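Local coordinates for GH127 beta-L-arabinofuranoside (Geobacillus stearothermophilus, PDB 4QK0), which probably hydrolyses terminal beta-L-arabinofuranosidic linkages as a retaining glycoside hydrolase of family GH127, at residues F241-D244 with R248-Q251; V359-L364 with T461-D466; A153-R156 with K160-F163; T274-L279 with E286-A291. All blocks are in the same frame, centred on the assembly; numbering follows the deposited sequence.

Interaction 1: F241-D244 with R248-Q251; sequences FWYD and RYHQ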
loop_
_atom_site.group_PDB
_atom_site.type_symbol
_atom_site.label_atom_id
_atom_site.label_comp_id
_atom_site.label_asym_id
_atom_site.label_seq_id
_atom_site.Cartn_x
_atom_site.Cartn_y
_atom_site.Cartn_z
ATOM N N PHE A 241 -9.662 4.854 -20.289
ATOM C CA PHE A 241 -10.091 3.775 -19.388
ATOM C C PHE A 241 -9.484 4.012 -17.962
ATOM O O PHE A 241 -8.324 4.374 -17.849
ATOM C CB PHE A 241 -9.734 2.384 -19.979
ATOM C CG PHE A 241 -10.409 1.240 -19.253
ATOM C CD1 PHE A 241 -11.788 1.123 -19.261
ATOM C CD2 PHE A 241 -9.668 0.315 -18.540
ATOM C CE1 PHE A 241 -12.426 0.104 -18.545
ATOM C CE2 PHE A 241 -10.279 -0.693 -17.851
ATOM C CZ PHE A 241 -11.674 -0.803 -17.846
ATOM N N TRP A 242 -10.272 3.825 -16.900
ATOM C CA TRP A 242 -9.800 4.090 -15.530
ATOM C C TRP A 242 -8.546 3.283 -15.149
ATOM O O TRP A 242 -7.705 3.789 -14.405
ATOM C CB TRP A 242 -10.907 3.869 -14.489
ATOM C CG TRP A 242 -11.406 2.446 -14.409
ATOM C CD1 TRP A 242 -12.422 1.889 -15.159
ATOM C CD2 TRP A 242 -10.905 1.390 -13.575
ATOM N NE1 TRP A 242 -12.572 0.562 -14.852
ATOM C CE2 TRP A 242 -11.657 0.215 -13.892
ATOM C CE3 TRP A 242 -9.875 1.307 -12.623
ATOM C CZ2 TRP A 242 -11.454 -1.015 -13.236
ATOM C CZ3 TRP A 242 -9.652 0.069 -11.971
ATOM C CH2 TRP A 242 -10.442 -1.072 -12.282
ATOM N N TYR A 243 -8.420 2.040 -15.631
ATOM C CA TYR A 243 -7.268 1.209 -15.258
ATOM C C TYR A 243 -6.071 1.583 -16.105
ATOM O O TYR A 243 -6.139 1.590 -17.320
ATOM C CB TYR A 243 -7.585 -0.266 -15.441
ATOM C CG TYR A 243 -6.500 -1.236 -15.031
ATOM C CD1 TYR A 243 -6.332 -1.610 -13.705
ATOM C CD2 TYR A 243 -5.696 -1.846 -15.978
ATOM C CE1 TYR A 243 -5.350 -2.519 -13.317
ATOM C CE2 TYR A 243 -4.725 -2.764 -15.606
ATOM C CZ TYR A 243 -4.542 -3.094 -14.267
ATOM O OH TYR A 243 -3.574 -4.019 -13.907
ATOM N N ASP A 244 -4.968 1.881 -15.440
ATOM C CA ASP A 244 -3.770 2.448 -16.098
ATOM C C ASP A 244 -3.192 1.546 -17.198
ATOM O O ASP A 244 -2.772 2.036 -18.230
ATOM C CB ASP A 244 -2.670 2.776 -15.044
ATOM C CG ASP A 244 -3.070 3.947 -14.107
ATOM O OD1 ASP A 244 -4.285 4.159 -13.832
ATOM O OD2 ASP A 244 -2.163 4.657 -13.640
ATOM N N ARG A 248 -4.952 -4.479 -20.702
ATOM C CA ARG A 248 -4.429 -5.538 -19.823
ATOM C C ARG A 248 -5.411 -5.934 -18.747
ATOM O O ARG A 248 -5.454 -7.091 -18.333
ATOM C CB ARG A 248 -3.144 -5.087 -19.142
ATOM C CG ARG A 248 -2.009 -4.897 -20.134
ATOM C CD ARG A 248 -0.936 -3.996 -19.553
ATOM N NE ARG A 248 -0.293 -4.623 -18.413
ATOM C CZ ARG A 248 0.807 -5.376 -18.480
ATOM N NH1 ARG A 248 1.357 -5.643 -19.664
ATOM N NH2 ARG A 248 1.356 -5.879 -17.351
ATOM N N TYR A 249 -6.227 -4.992 -18.295
ATOM C CA TYR A 249 -7.223 -5.329 -17.265
ATOM C C TYR A 249 -8.091 -6.512 -17.683
ATOM O O TYR A 249 -8.346 -7.424 -16.885
ATOM C CB TYR A 249 -8.129 -4.148 -17.042
ATOM C CG TYR A 249 -9.238 -4.363 -16.032
ATOM C CD1 TYR A 249 -8.981 -4.329 -14.673
ATOM C CD2 TYR A 249 -10.564 -4.494 -16.444
ATOM C CE1 TYR A 249 -9.988 -4.483 -13.733
ATOM C CE2 TYR A 249 -11.618 -4.610 -15.511
ATOM C CZ TYR A 249 -11.316 -4.612 -14.166
ATOM O OH TYR A 249 -12.273 -4.753 -13.242
ATOM N N HIS A 250 -8.508 -6.485 -18.948
ATOM C CA HIS A 250 -9.360 -7.552 -19.542
ATOM C C HIS A 250 -8.556 -8.647 -20.298
ATOM O O HIS A 250 -9.148 -9.498 -20.944
ATOM C CB HIS A 250 -10.303 -6.967 -20.581
ATOM C CG HIS A 250 -10.978 -5.718 -20.163
ATOM N ND1 HIS A 250 -10.434 -4.467 -20.391
ATOM C CD2 HIS A 250 -12.169 -5.507 -19.560
ATOM C CE1 HIS A 250 -11.250 -3.540 -19.916
ATOM N NE2 HIS A 250 -12.329 -4.139 -19.458
ATOM N N GLN A 251 -7.228 -8.606 -20.211
ATOM C CA GLN A 251 -6.354 -9.508 -20.962
ATOM C C GLN A 251 -6.709 -9.514 -22.467
ATOM O O GLN A 251 -6.673 -10.551 -23.112
ATOM C CB GLN A 251 -6.385 -10.938 -20.386
ATOM C CG GLN A 251 -5.987 -11.012 -18.909
ATOM C CD GLN A 251 -7.134 -10.725 -17.934
ATOM O OE1 GLN A 251 -8.311 -10.892 -18.276
ATOM N NE2 GLN A 251 -6.791 -10.297 -16.726
#
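Five rings cluster within ten residues of a loop: Y249 meets three aromatic side chains that follow one another in the chain, F241, W242 and Y243, and H250 adds the fifth. The clearest geometry belongs to W242: the edge of its six-membered ring, led by CZ2 and CH2, points at the face of Y249, a T-shaped pair with centroids 5.1 Å apart and planes at 70°. W242 CZ2 lies 3.7 Å from Y249 CZ. The other pairs are tilted. Y243 turns one face to Y249, whose CD1 stands above the rim of that ring, and Y243 CD2 comes within 3.5 Å of Y249 CB; with CG of Y249 opposite its backbone N (chi1 178°), the phenol extends toward all three partners. F241 takes Y249 CD2 at its edge, 4.1 Å from CE2, while its CZ approaches H250 CE1 to 3.5 Å, the two ring planes inclined at 47°. H250 is in turn covered over its centre by Y249 CD2. From outside, H265 and R268 touch Y249, and F315 meets W242 edge-to-face. No hydrogen bond joins residues 241-244 to 248-251. The evidence therefore points to cohesion by dispersion and by the quadrupoles of inclined rings, in a cluster that draws together two parts, three residues apart, of the long loop between helix 227-234 and strand 264-265 in the GH127 catalytic region.

Interaction 2: V359-L364 with T461-D466; sequences VMERAL and TNYPWD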
loop_
_atom_site.group_PDB
_atom_site.type_symbol
_atom_site.label_atom_id
_atom_site.label_comp_id
_atom_site.label_asym_id
_atom_site.label_seq_id
_atom_site.Cartn_x
_atom_site.Cartn_y
_atom_site.Cartn_z
ATOM N N VAL A 359 -1.814 -27.677 -6.663
ATOM C CA VAL A 359 -2.384 -26.337 -6.603
ATOM C C VAL A 359 -3.866 -26.344 -6.307
ATOM O O VAL A 359 -4.367 -25.533 -5.482
ATOM C CB VAL A 359 -2.074 -25.555 -7.864
ATOM C CG1 VAL A 359 -2.770 -24.224 -7.899
ATOM C CG2 VAL A 359 -0.586 -25.285 -7.904
HETATM N N MSE A 360 -4.601 -27.211 -6.984
HETATM C CA MSE A 360 -6.011 -27.328 -6.746
HETATM C C MSE A 360 -6.212 -27.529 -5.264
HETATM O O MSE A 360 -7.095 -26.910 -4.671
HETATM C CB MSE A 360 -6.520 -28.564 -7.530
HETATM C CG MSE A 360 -7.984 -28.822 -7.308
HETATM SE SE MSE A 360 -8.676 -30.444 -8.210
HETATM C CE MSE A 360 -8.496 -29.725 -9.886
ATOM N N GLU A 361 -5.440 -28.458 -4.674
ATOM C CA GLU A 361 -5.606 -28.818 -3.275
ATOM C C GLU A 361 -5.231 -27.642 -2.380
ATOM O O GLU A 361 -5.940 -27.322 -1.415
ATOM C CB GLU A 361 -4.760 -30.033 -2.972
ATOM C CG GLU A 361 -4.603 -30.392 -1.515
ATOM C CD GLU A 361 -3.790 -31.647 -1.322
ATOM O OE1 GLU A 361 -2.539 -31.565 -1.476
ATOM O OE2 GLU A 361 -4.386 -32.721 -0.969
ATOM N N ARG A 362 -4.114 -26.971 -2.694
ATOM C CA ARG A 362 -3.727 -25.734 -1.964
ATOM C C ARG A 362 -4.882 -24.690 -1.916
ATOM O O ARG A 362 -5.255 -24.222 -0.841
ATOM C CB ARG A 362 -2.511 -25.143 -2.604
ATOM C CG ARG A 362 -1.898 -23.960 -1.895
ATOM C CD ARG A 362 -0.736 -23.381 -2.682
ATOM N NE ARG A 362 0.435 -24.235 -2.699
ATOM C CZ ARG A 362 1.200 -24.499 -1.643
ATOM N NH1 ARG A 362 0.971 -23.945 -0.433
ATOM N NH2 ARG A 362 2.248 -25.287 -1.779
ATOM N N ALA A 363 -5.494 -24.408 -3.046
ATOM C CA ALA A 363 -6.608 -23.475 -3.070
ATOM C C ALA A 363 -7.823 -23.957 -2.305
ATOM O O ALA A 363 -8.465 -23.191 -1.539
ATOM C CB ALA A 363 -7.002 -23.108 -4.468
ATOM N N LEU A 364 -8.089 -25.239 -2.421
ATOM C CA LEU A 364 -9.237 -25.819 -1.782
ATOM C C LEU A 364 -9.199 -25.817 -0.272
ATOM O O LEU A 364 -10.257 -25.627 0.378
ATOM C CB LEU A 364 -9.446 -27.266 -2.255
ATOM C CG LEU A 364 -10.140 -27.466 -3.606
ATOM C CD1 LEU A 364 -10.122 -28.973 -3.937
ATOM C CD2 LEU A 364 -11.581 -26.979 -3.612
ATOM N N THR A 461 -10.318 -42.211 5.080
ATOM C CA THR A 461 -9.151 -41.409 5.477
ATOM C C THR A 461 -9.610 -40.264 6.361
ATOM O O THR A 461 -10.743 -39.787 6.191
ATOM C CB THR A 461 -8.420 -40.810 4.253
ATOM O OG1 THR A 461 -7.219 -40.148 4.683
ATOM C CG2 THR A 461 -9.313 -39.888 3.480
ATOM N N ASN A 462 -8.758 -39.866 7.300
ATOM C CA ASN A 462 -8.997 -38.638 8.102
ATOM C C ASN A 462 -8.252 -37.417 7.540
ATOM O O ASN A 462 -8.155 -36.401 8.207
ATOM C CB ASN A 462 -8.584 -38.813 9.567
ATOM C CG ASN A 462 -9.326 -39.945 10.266
ATOM O OD1 ASN A 462 -8.718 -40.705 11.022
ATOM N ND2 ASN A 462 -10.626 -40.088 9.993
ATOM N N TYR A 463 -7.744 -37.529 6.312
ATOM C CA TYR A 463 -7.199 -36.404 5.588
ATOM C C TYR A 463 -8.227 -35.289 5.636
ATOM O O TYR A 463 -9.428 -35.541 5.480
ATOM C CB TYR A 463 -6.956 -36.835 4.183
ATOM C CG TYR A 463 -5.929 -36.082 3.326
ATOM C CD1 TYR A 463 -6.278 -34.950 2.610
ATOM C CD2 TYR A 463 -4.681 -36.645 3.079
ATOM C CE1 TYR A 463 -5.374 -34.356 1.767
ATOM C CE2 TYR A 463 -3.794 -36.056 2.218
ATOM C CZ TYR A 463 -4.134 -34.927 1.570
ATOM O OH TYR A 463 -3.213 -34.340 0.725
ATOM N N PRO A 464 -7.770 -34.032 5.850
ATOM C CA PRO A 464 -6.386 -33.593 5.823
ATOM C C PRO A 464 -5.633 -33.668 7.115
ATOM O O PRO A 464 -4.457 -33.268 7.152
ATOM C CB PRO A 464 -6.516 -32.139 5.400
ATOM C CG PRO A 464 -7.777 -31.713 6.027
ATOM C CD PRO A 464 -8.691 -32.904 5.939
ATOM N N TRP A 465 -6.251 -34.193 8.171
ATOM C CA TRP A 465 -5.601 -34.210 9.515
ATOM C C TRP A 465 -4.587 -35.306 9.655
ATOM O O TRP A 465 -3.741 -35.259 10.553
ATOM C CB TRP A 465 -6.637 -34.288 10.644
ATOM C CG TRP A 465 -7.675 -33.272 10.455
ATOM C CD1 TRP A 465 -8.994 -33.475 10.330
ATOM C CD2 TRP A 465 -7.466 -31.868 10.352
ATOM N NE1 TRP A 465 -9.631 -32.293 10.111
ATOM C CE2 TRP A 465 -8.716 -31.284 10.138
ATOM C CE3 TRP A 465 -6.337 -31.053 10.424
ATOM C CZ2 TRP A 465 -8.896 -29.916 10.002
ATOM C CZ3 TRP A 465 -6.501 -29.662 10.259
ATOM C CH2 TRP A 465 -7.772 -29.121 10.043
ATOM N N ASP A 466 -4.659 -36.294 8.765
ATOM C CA ASP A 466 -3.775 -37.446 8.825
ATOM C C ASP A 466 -3.522 -37.965 7.403
ATOM O O ASP A 466 -4.407 -37.860 6.530
ATOM C CB ASP A 466 -4.455 -38.503 9.720
ATOM C CG ASP A 466 -3.778 -39.821 9.667
ATOM O OD1 ASP A 466 -2.724 -39.960 10.303
ATOM O OD2 ASP A 466 -4.296 -40.705 8.950
#
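E361 OE2 is held by two groups: the hydroxyl of Y463 donates a hydrogen bond to it, with OH to OE2 at 2.6 Å, and R486 adds a salt bridge from NH2. The hydroxyl reaches OE2 on the syn side, 30° out of the carboxylate plane. OE2 lies at the edge of the Y463 ring, near its plane and 3.3 Å from Y463 CE1; the carboxylate and ring planes are 26° apart. The second oxygen, OE1, accepts from W490 NE1. Both side chains reach toward each other: in E361, CG is anti to the backbone N (chi1 169°) and the chain is extended beyond CG, which carries the carboxylate out from helix 354-365. That helix belongs to the GH127 catalytic region, whereas Y463 comes from the turn between strands 453-461 and 468-475 of the antiparallel sheet in the middle region, so this buried polar bond links the two, consistent with a contact between domains. The turn has its own geometry: T461 OG1 accepts from Y463 N at 3.1 Å, an ST turn, and a cis peptide precedes P464. The arginine and the two donors are likely to stabilise the charged form of the glutamate. Cutting E361 back to an alanine would probably leave the Y463 hydroxyl, the W490 N-H and the R486 charge without their mate in a buried setting. W490 also packs against Y463, which places the ring beside the carboxylate's other donor.

Interaction 3: A153-R156 with K160-F163; sequences AYFR and KRRF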
loop_
_atom_site.group_PDB
_atom_site.type_symbol
_atom_site.label_atom_id
_atom_site.label_comp_id
_atom_site.label_asym_id
_atom_site.label_seq_id
_atom_site.Cartn_x
_atom_site.Cartn_y
_atom_site.Cartn_z
ATOM N N ALA A 153 -25.488 -27.798 -15.528
ATOM C CA ALA A 153 -25.452 -28.468 -14.252
ATOM C C ALA A 153 -26.825 -29.025 -13.841
ATOM O O ALA A 153 -26.906 -30.086 -13.224
ATOM C CB ALA A 153 -24.923 -27.541 -13.157
ATOM N N TYR A 154 -27.856 -28.240 -14.075
ATOM C CA TYR A 154 -29.182 -28.592 -13.657
ATOM C C TYR A 154 -29.662 -29.810 -14.483
ATOM O O TYR A 154 -30.296 -30.697 -13.955
ATOM C CB TYR A 154 -30.129 -27.371 -13.801
ATOM C CG TYR A 154 -31.428 -27.565 -13.067
ATOM C CD1 TYR A 154 -31.492 -27.407 -11.694
ATOM C CD2 TYR A 154 -32.592 -27.964 -13.738
ATOM C CE1 TYR A 154 -32.664 -27.617 -10.995
ATOM C CE2 TYR A 154 -33.776 -28.168 -13.053
ATOM C CZ TYR A 154 -33.806 -27.993 -11.678
ATOM O OH TYR A 154 -34.961 -28.195 -10.946
ATOM N N PHE A 155 -29.323 -29.852 -15.767
ATOM C CA PHE A 155 -29.609 -31.035 -16.564
ATOM C C PHE A 155 -28.941 -32.314 -16.055
ATOM O O PHE A 155 -29.583 -33.355 -15.905
ATOM C CB PHE A 155 -29.203 -30.813 -18.001
ATOM C CG PHE A 155 -29.423 -32.019 -18.845
ATOM C CD1 PHE A 155 -30.717 -32.512 -19.037
ATOM C CD2 PHE A 155 -28.361 -32.697 -19.402
ATOM C CE1 PHE A 155 -30.943 -33.653 -19.780
ATOM C CE2 PHE A 155 -28.579 -33.839 -20.163
ATOM C CZ PHE A 155 -29.864 -34.307 -20.355
ATOM N N ARG A 156 -27.666 -32.234 -15.772
ATOM C CA ARG A 156 -26.907 -33.384 -15.296
ATOM C C ARG A 156 -27.430 -33.849 -13.993
ATOM O O ARG A 156 -27.373 -35.038 -13.725
ATOM C CB ARG A 156 -25.395 -33.071 -15.146
ATOM C CG ARG A 156 -24.754 -32.824 -16.484
ATOM C CD ARG A 156 -23.251 -32.650 -16.462
ATOM N NE ARG A 156 -22.823 -33.281 -17.701
ATOM C CZ ARG A 156 -21.863 -32.865 -18.503
ATOM N NH1 ARG A 156 -21.157 -31.779 -18.197
ATOM N NH2 ARG A 156 -21.621 -33.577 -19.612
ATOM N N LYS A 160 -33.792 -32.825 -16.211
ATOM C CA LYS A 160 -34.714 -31.862 -16.815
ATOM C C LYS A 160 -34.010 -30.899 -17.752
ATOM O O LYS A 160 -33.159 -30.144 -17.329
ATOM C CB LYS A 160 -35.467 -31.081 -15.720
ATOM C CG LYS A 160 -36.276 -31.981 -14.813
ATOM C CD LYS A 160 -36.880 -31.214 -13.668
ATOM C CE LYS A 160 -37.684 -32.160 -12.805
ATOM N NZ LYS A 160 -38.000 -31.502 -11.509
ATOM N N ARG A 161 -34.489 -30.863 -18.985
ATOM C CA ARG A 161 -33.869 -30.214 -20.112
ATOM C C ARG A 161 -34.360 -28.809 -20.382
ATOM O O ARG A 161 -33.824 -28.117 -21.256
ATOM C CB ARG A 161 -34.370 -30.968 -21.396
ATOM C CG ARG A 161 -33.473 -31.953 -22.089
ATOM C CD ARG A 161 -33.772 -32.035 -23.578
ATOM N NE ARG A 161 -32.504 -32.316 -24.248
ATOM C CZ ARG A 161 -31.668 -31.388 -24.709
ATOM N NH1 ARG A 161 -31.992 -30.109 -24.636
ATOM N NH2 ARG A 161 -30.509 -31.736 -25.261
ATOM N N ARG A 162 -35.457 -28.438 -19.764
ATOM C CA ARG A 162 -36.065 -27.145 -20.028
ATOM C C ARG A 162 -35.039 -25.970 -19.995
ATOM O O ARG A 162 -34.977 -25.150 -20.909
ATOM C CB ARG A 162 -37.177 -26.935 -18.994
ATOM C CG ARG A 162 -37.911 -25.634 -19.109
ATOM C CD ARG A 162 -38.908 -25.630 -20.243
ATOM N NE ARG A 162 -39.554 -24.318 -20.195
ATOM C CZ ARG A 162 -39.462 -23.358 -21.120
ATOM N NH1 ARG A 162 -38.792 -23.530 -22.246
ATOM N NH2 ARG A 162 -40.078 -22.203 -20.911
ATOM N N PHE A 163 -34.211 -25.931 -18.957
ATOM C CA PHE A 163 -33.288 -24.796 -18.764
ATOM C C PHE A 163 -32.231 -24.903 -19.859
ATOM O O PHE A 163 -31.898 -23.937 -20.539
ATOM C CB PHE A 163 -32.719 -24.859 -17.340
ATOM C CG PHE A 163 -31.919 -23.623 -16.889
ATOM C CD1 PHE A 163 -31.854 -22.443 -17.634
ATOM C CD2 PHE A 163 -31.247 -23.666 -15.648
ATOM C CE1 PHE A 163 -31.120 -21.349 -17.157
ATOM C CE2 PHE A 163 -30.523 -22.592 -15.196
ATOM C CZ PHE A 163 -30.460 -21.422 -15.945
#
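F155 runs beside the connection leading into helix 162-177, touching it through CB, CD1 and CE1. Its CB lies 4.1 Å from K160 O, the carbonyl that also approaches F155 CA. With CG opposite the backbone N (chi1 178°), the ring continues past that carbonyl: CD1 stands 3.8 Å from K160 O, which is at the ring edge, near its plane. One atom further out, CE1 touches CG of R161 at 3.8 Å. The two side chains lie alongside each other and point the same way. The R161 guanidinium ends above the ring, its CZ 5.8 Å from the centroid and 21° off the ring normal, with the planes 42° apart. At this length the cation-pi term is at most a weak attraction, and the stronger partner of the guanidinium is D165, through a salt bridge from NH1. Y154 meets the same connection differently: its CE2 lies 4.3 Å from K160 CB, and its CB comes to the edge of the F163 ring, 4.3 Å from CD2. Its hydroxyl is hydrogen-bonded to D103 of helix 96-112, whose other carboxylate oxygen also pairs with K160 NZ, as does E99. The contact thus spans the tight connection between helices 140-158 and 162-177 in the catalytic region, a helical hairpin. Direct contact between residues 153-156 and 160-163 is van der Waals, the K160 carbonyl included, while T158 OG1 bridges Y154 O and K160 N by hydrogen bonds and the charged ends are paired with acids outside the two segments.

Interaction 4: T274-L279 with E286-A291; sequences TAMAGL and ESLKQA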
loop_
_atom_site.group_PDB
_atom_site.type_symbol
_atom_site.label_atom_id
_atom_site.label_comp_id
_atom_site.label_asym_id
_atom_site.label_seq_id
_atom_site.Cartn_x
_atom_site.Cartn_y
_atom_site.Cartn_z
ATOM N N THR A 274 -8.913 -20.889 -18.134
ATOM C CA THR A 274 -9.635 -22.128 -17.960
ATOM C C THR A 274 -10.241 -22.545 -19.365
ATOM O O THR A 274 -10.135 -23.680 -19.762
ATOM C CB THR A 274 -10.732 -21.941 -16.943
ATOM O OG1 THR A 274 -10.176 -21.745 -15.630
ATOM C CG2 THR A 274 -11.689 -23.144 -16.906
ATOM N N ALA A 275 -10.782 -21.583 -20.095
ATOM C CA ALA A 275 -11.275 -21.802 -21.430
ATOM C C ALA A 275 -10.132 -22.228 -22.400
ATOM O O ALA A 275 -10.273 -23.179 -23.159
ATOM C CB ALA A 275 -12.002 -20.598 -21.957
HETATM N N MSE A 276 -9.010 -21.541 -22.323
HETATM C CA MSE A 276 -7.894 -21.859 -23.181
HETATM C C MSE A 276 -7.443 -23.279 -22.992
HETATM O O MSE A 276 -7.157 -23.955 -23.972
HETATM C CB MSE A 276 -6.719 -20.929 -22.933
HETATM C CG MSE A 276 -7.066 -19.510 -23.381
HETATM SE SE MSE A 276 -5.652 -18.309 -22.704
HETATM C CE MSE A 276 -3.973 -19.080 -23.337
ATOM N N ALA A 277 -7.383 -23.749 -21.750
ATOM C CA ALA A 277 -6.930 -25.104 -21.464
ATOM C C ALA A 277 -7.909 -26.172 -21.957
ATOM O O ALA A 277 -7.494 -27.199 -22.487
ATOM C CB ALA A 277 -6.696 -25.282 -19.994
ATOM N N GLY A 278 -9.199 -25.916 -21.765
ATOM C CA GLY A 278 -10.264 -26.763 -22.309
ATOM C C GLY A 278 -10.207 -26.853 -23.841
ATOM O O GLY A 278 -10.314 -27.928 -24.371
ATOM N N LEU A 279 -10.016 -25.735 -24.526
ATOM C CA LEU A 279 -9.902 -25.717 -25.962
ATOM C C LEU A 279 -8.616 -26.391 -26.466
ATOM O O LEU A 279 -8.668 -27.160 -27.401
ATOM C CB LEU A 279 -9.916 -24.321 -26.498
ATOM C CG LEU A 279 -11.246 -23.603 -26.389
ATOM C CD1 LEU A 279 -11.017 -22.097 -26.567
ATOM C CD2 LEU A 279 -12.259 -24.132 -27.396
ATOM N N GLU A 286 -1.644 -27.435 -30.077
ATOM C CA GLU A 286 -0.390 -27.454 -29.334
ATOM C C GLU A 286 0.072 -26.036 -28.936
ATOM O O GLU A 286 0.659 -25.865 -27.889
ATOM C CB GLU A 286 0.726 -28.168 -30.162
ATOM C CG GLU A 286 2.093 -28.259 -29.467
ATOM C CD GLU A 286 2.049 -29.051 -28.135
ATOM O OE1 GLU A 286 1.297 -30.054 -28.029
ATOM O OE2 GLU A 286 2.757 -28.684 -27.177
ATOM N N SER A 287 -0.176 -25.059 -29.789
ATOM C CA SER A 287 0.226 -23.706 -29.544
ATOM C C SER A 287 -0.546 -23.136 -28.318
ATOM O O SER A 287 0.004 -22.379 -27.508
ATOM C CB SER A 287 -0.036 -22.834 -30.788
ATOM O OG SER A 287 -1.450 -22.624 -31.008
ATOM N N LEU A 288 -1.803 -23.529 -28.206
ATOM C CA LEU A 288 -2.622 -23.097 -27.134
ATOM C C LEU A 288 -2.245 -23.847 -25.842
ATOM O O LEU A 288 -2.188 -23.263 -24.764
ATOM C CB LEU A 288 -4.082 -23.294 -27.511
ATOM C CG LEU A 288 -5.142 -22.483 -26.814
ATOM C CD1 LEU A 288 -4.810 -21.004 -26.840
ATOM C CD2 LEU A 288 -6.478 -22.759 -27.513
ATOM N N LYS A 289 -1.936 -25.113 -25.981
ATOM C CA LYS A 289 -1.448 -25.900 -24.887
ATOM C C LYS A 289 -0.196 -25.293 -24.266
ATOM O O LYS A 289 -0.080 -25.223 -23.055
ATOM C CB LYS A 289 -1.133 -27.318 -25.353
ATOM C CG LYS A 289 -0.536 -28.221 -24.292
ATOM C CD LYS A 289 -0.480 -29.677 -24.742
ATOM C CE LYS A 289 0.479 -30.440 -23.848
ATOM N NZ LYS A 289 0.244 -31.897 -23.878
ATOM N N GLN A 290 0.736 -24.895 -25.103
ATOM C CA GLN A 290 1.981 -24.295 -24.642
ATOM C C GLN A 290 1.760 -22.946 -24.013
ATOM O O GLN A 290 2.381 -22.655 -23.025
ATOM C CB GLN A 290 2.965 -24.132 -25.788
ATOM C CG GLN A 290 3.785 -25.400 -25.961
ATOM C CD GLN A 290 4.527 -25.434 -27.277
ATOM O OE1 GLN A 290 4.732 -24.397 -27.923
ATOM N NE2 GLN A 290 4.916 -26.633 -27.701
ATOM N N ALA A 291 0.862 -22.146 -24.576
ATOM C CA ALA A 291 0.502 -20.861 -23.969
ATOM C C ALA A 291 -0.036 -21.069 -22.551
ATOM O O ALA A 291 0.392 -20.409 -21.628
ATOM C CB ALA A 291 -0.507 -20.126 -24.815
#
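L288 rests on helix 266-283 by apolar contact. Its CD2 lies 3.9 Å from CB of L279, and its CD1 is 4.1 Å from the methyl CE of selenomethionine M276. That methyl also reaches CB of A291 at 3.9 Å, one turn further along helix 286-302. M276 and L288 approach at about a right angle; the M276 chain bends at its last torsion (chi3 54°), which turns CE toward L288 and A291. A second kind of contact joins carbon to backbone: L288 CG sits 3.8 Å from the carbonyl oxygen of M276, and CD2 stands equally near, a van der Waals approach. With an alanine in place of L288, both methyls and CG go, which would probably open a gap between helix 286-302 and the M276/L279 side of helix 266-283. No hydrogen bond crosses the two segments; at the start of helix 286-302 the D285 carboxylate accepts from L288 N and bonds to S287 OG. The short helical segments run 8.7 Å apart at a signed crossing angle of -142°, broadly antiparallel. Such neighbouring helices joined by a short turn form a helical hairpin, in keeping with the (alpha/alpha)6-barrel catalytic domain of the six-hairpin glycosidase clan.

How the interactions relate
Along the chain the order is interaction 3, interaction 1, interaction 4 and interaction 2. The first three lie wholly within the GH127 catalytic region. Interactions 3 and 4 each join consecutive helices, their centres 28 Å apart. Interaction 1, in the loop before strand 264-265, which leads into helix 266-283, is nearest to interaction 4 on that helix: centres 23 Å apart, nearest atoms about 8 Å. Interaction 2 alone reaches the middle region and lies across the chain's centre from interaction 1, their centres 35 Å apart. No two contacts touch. Local joins within the helical domain are therefore separate from a polar bond linking it to the beta-rich middle region.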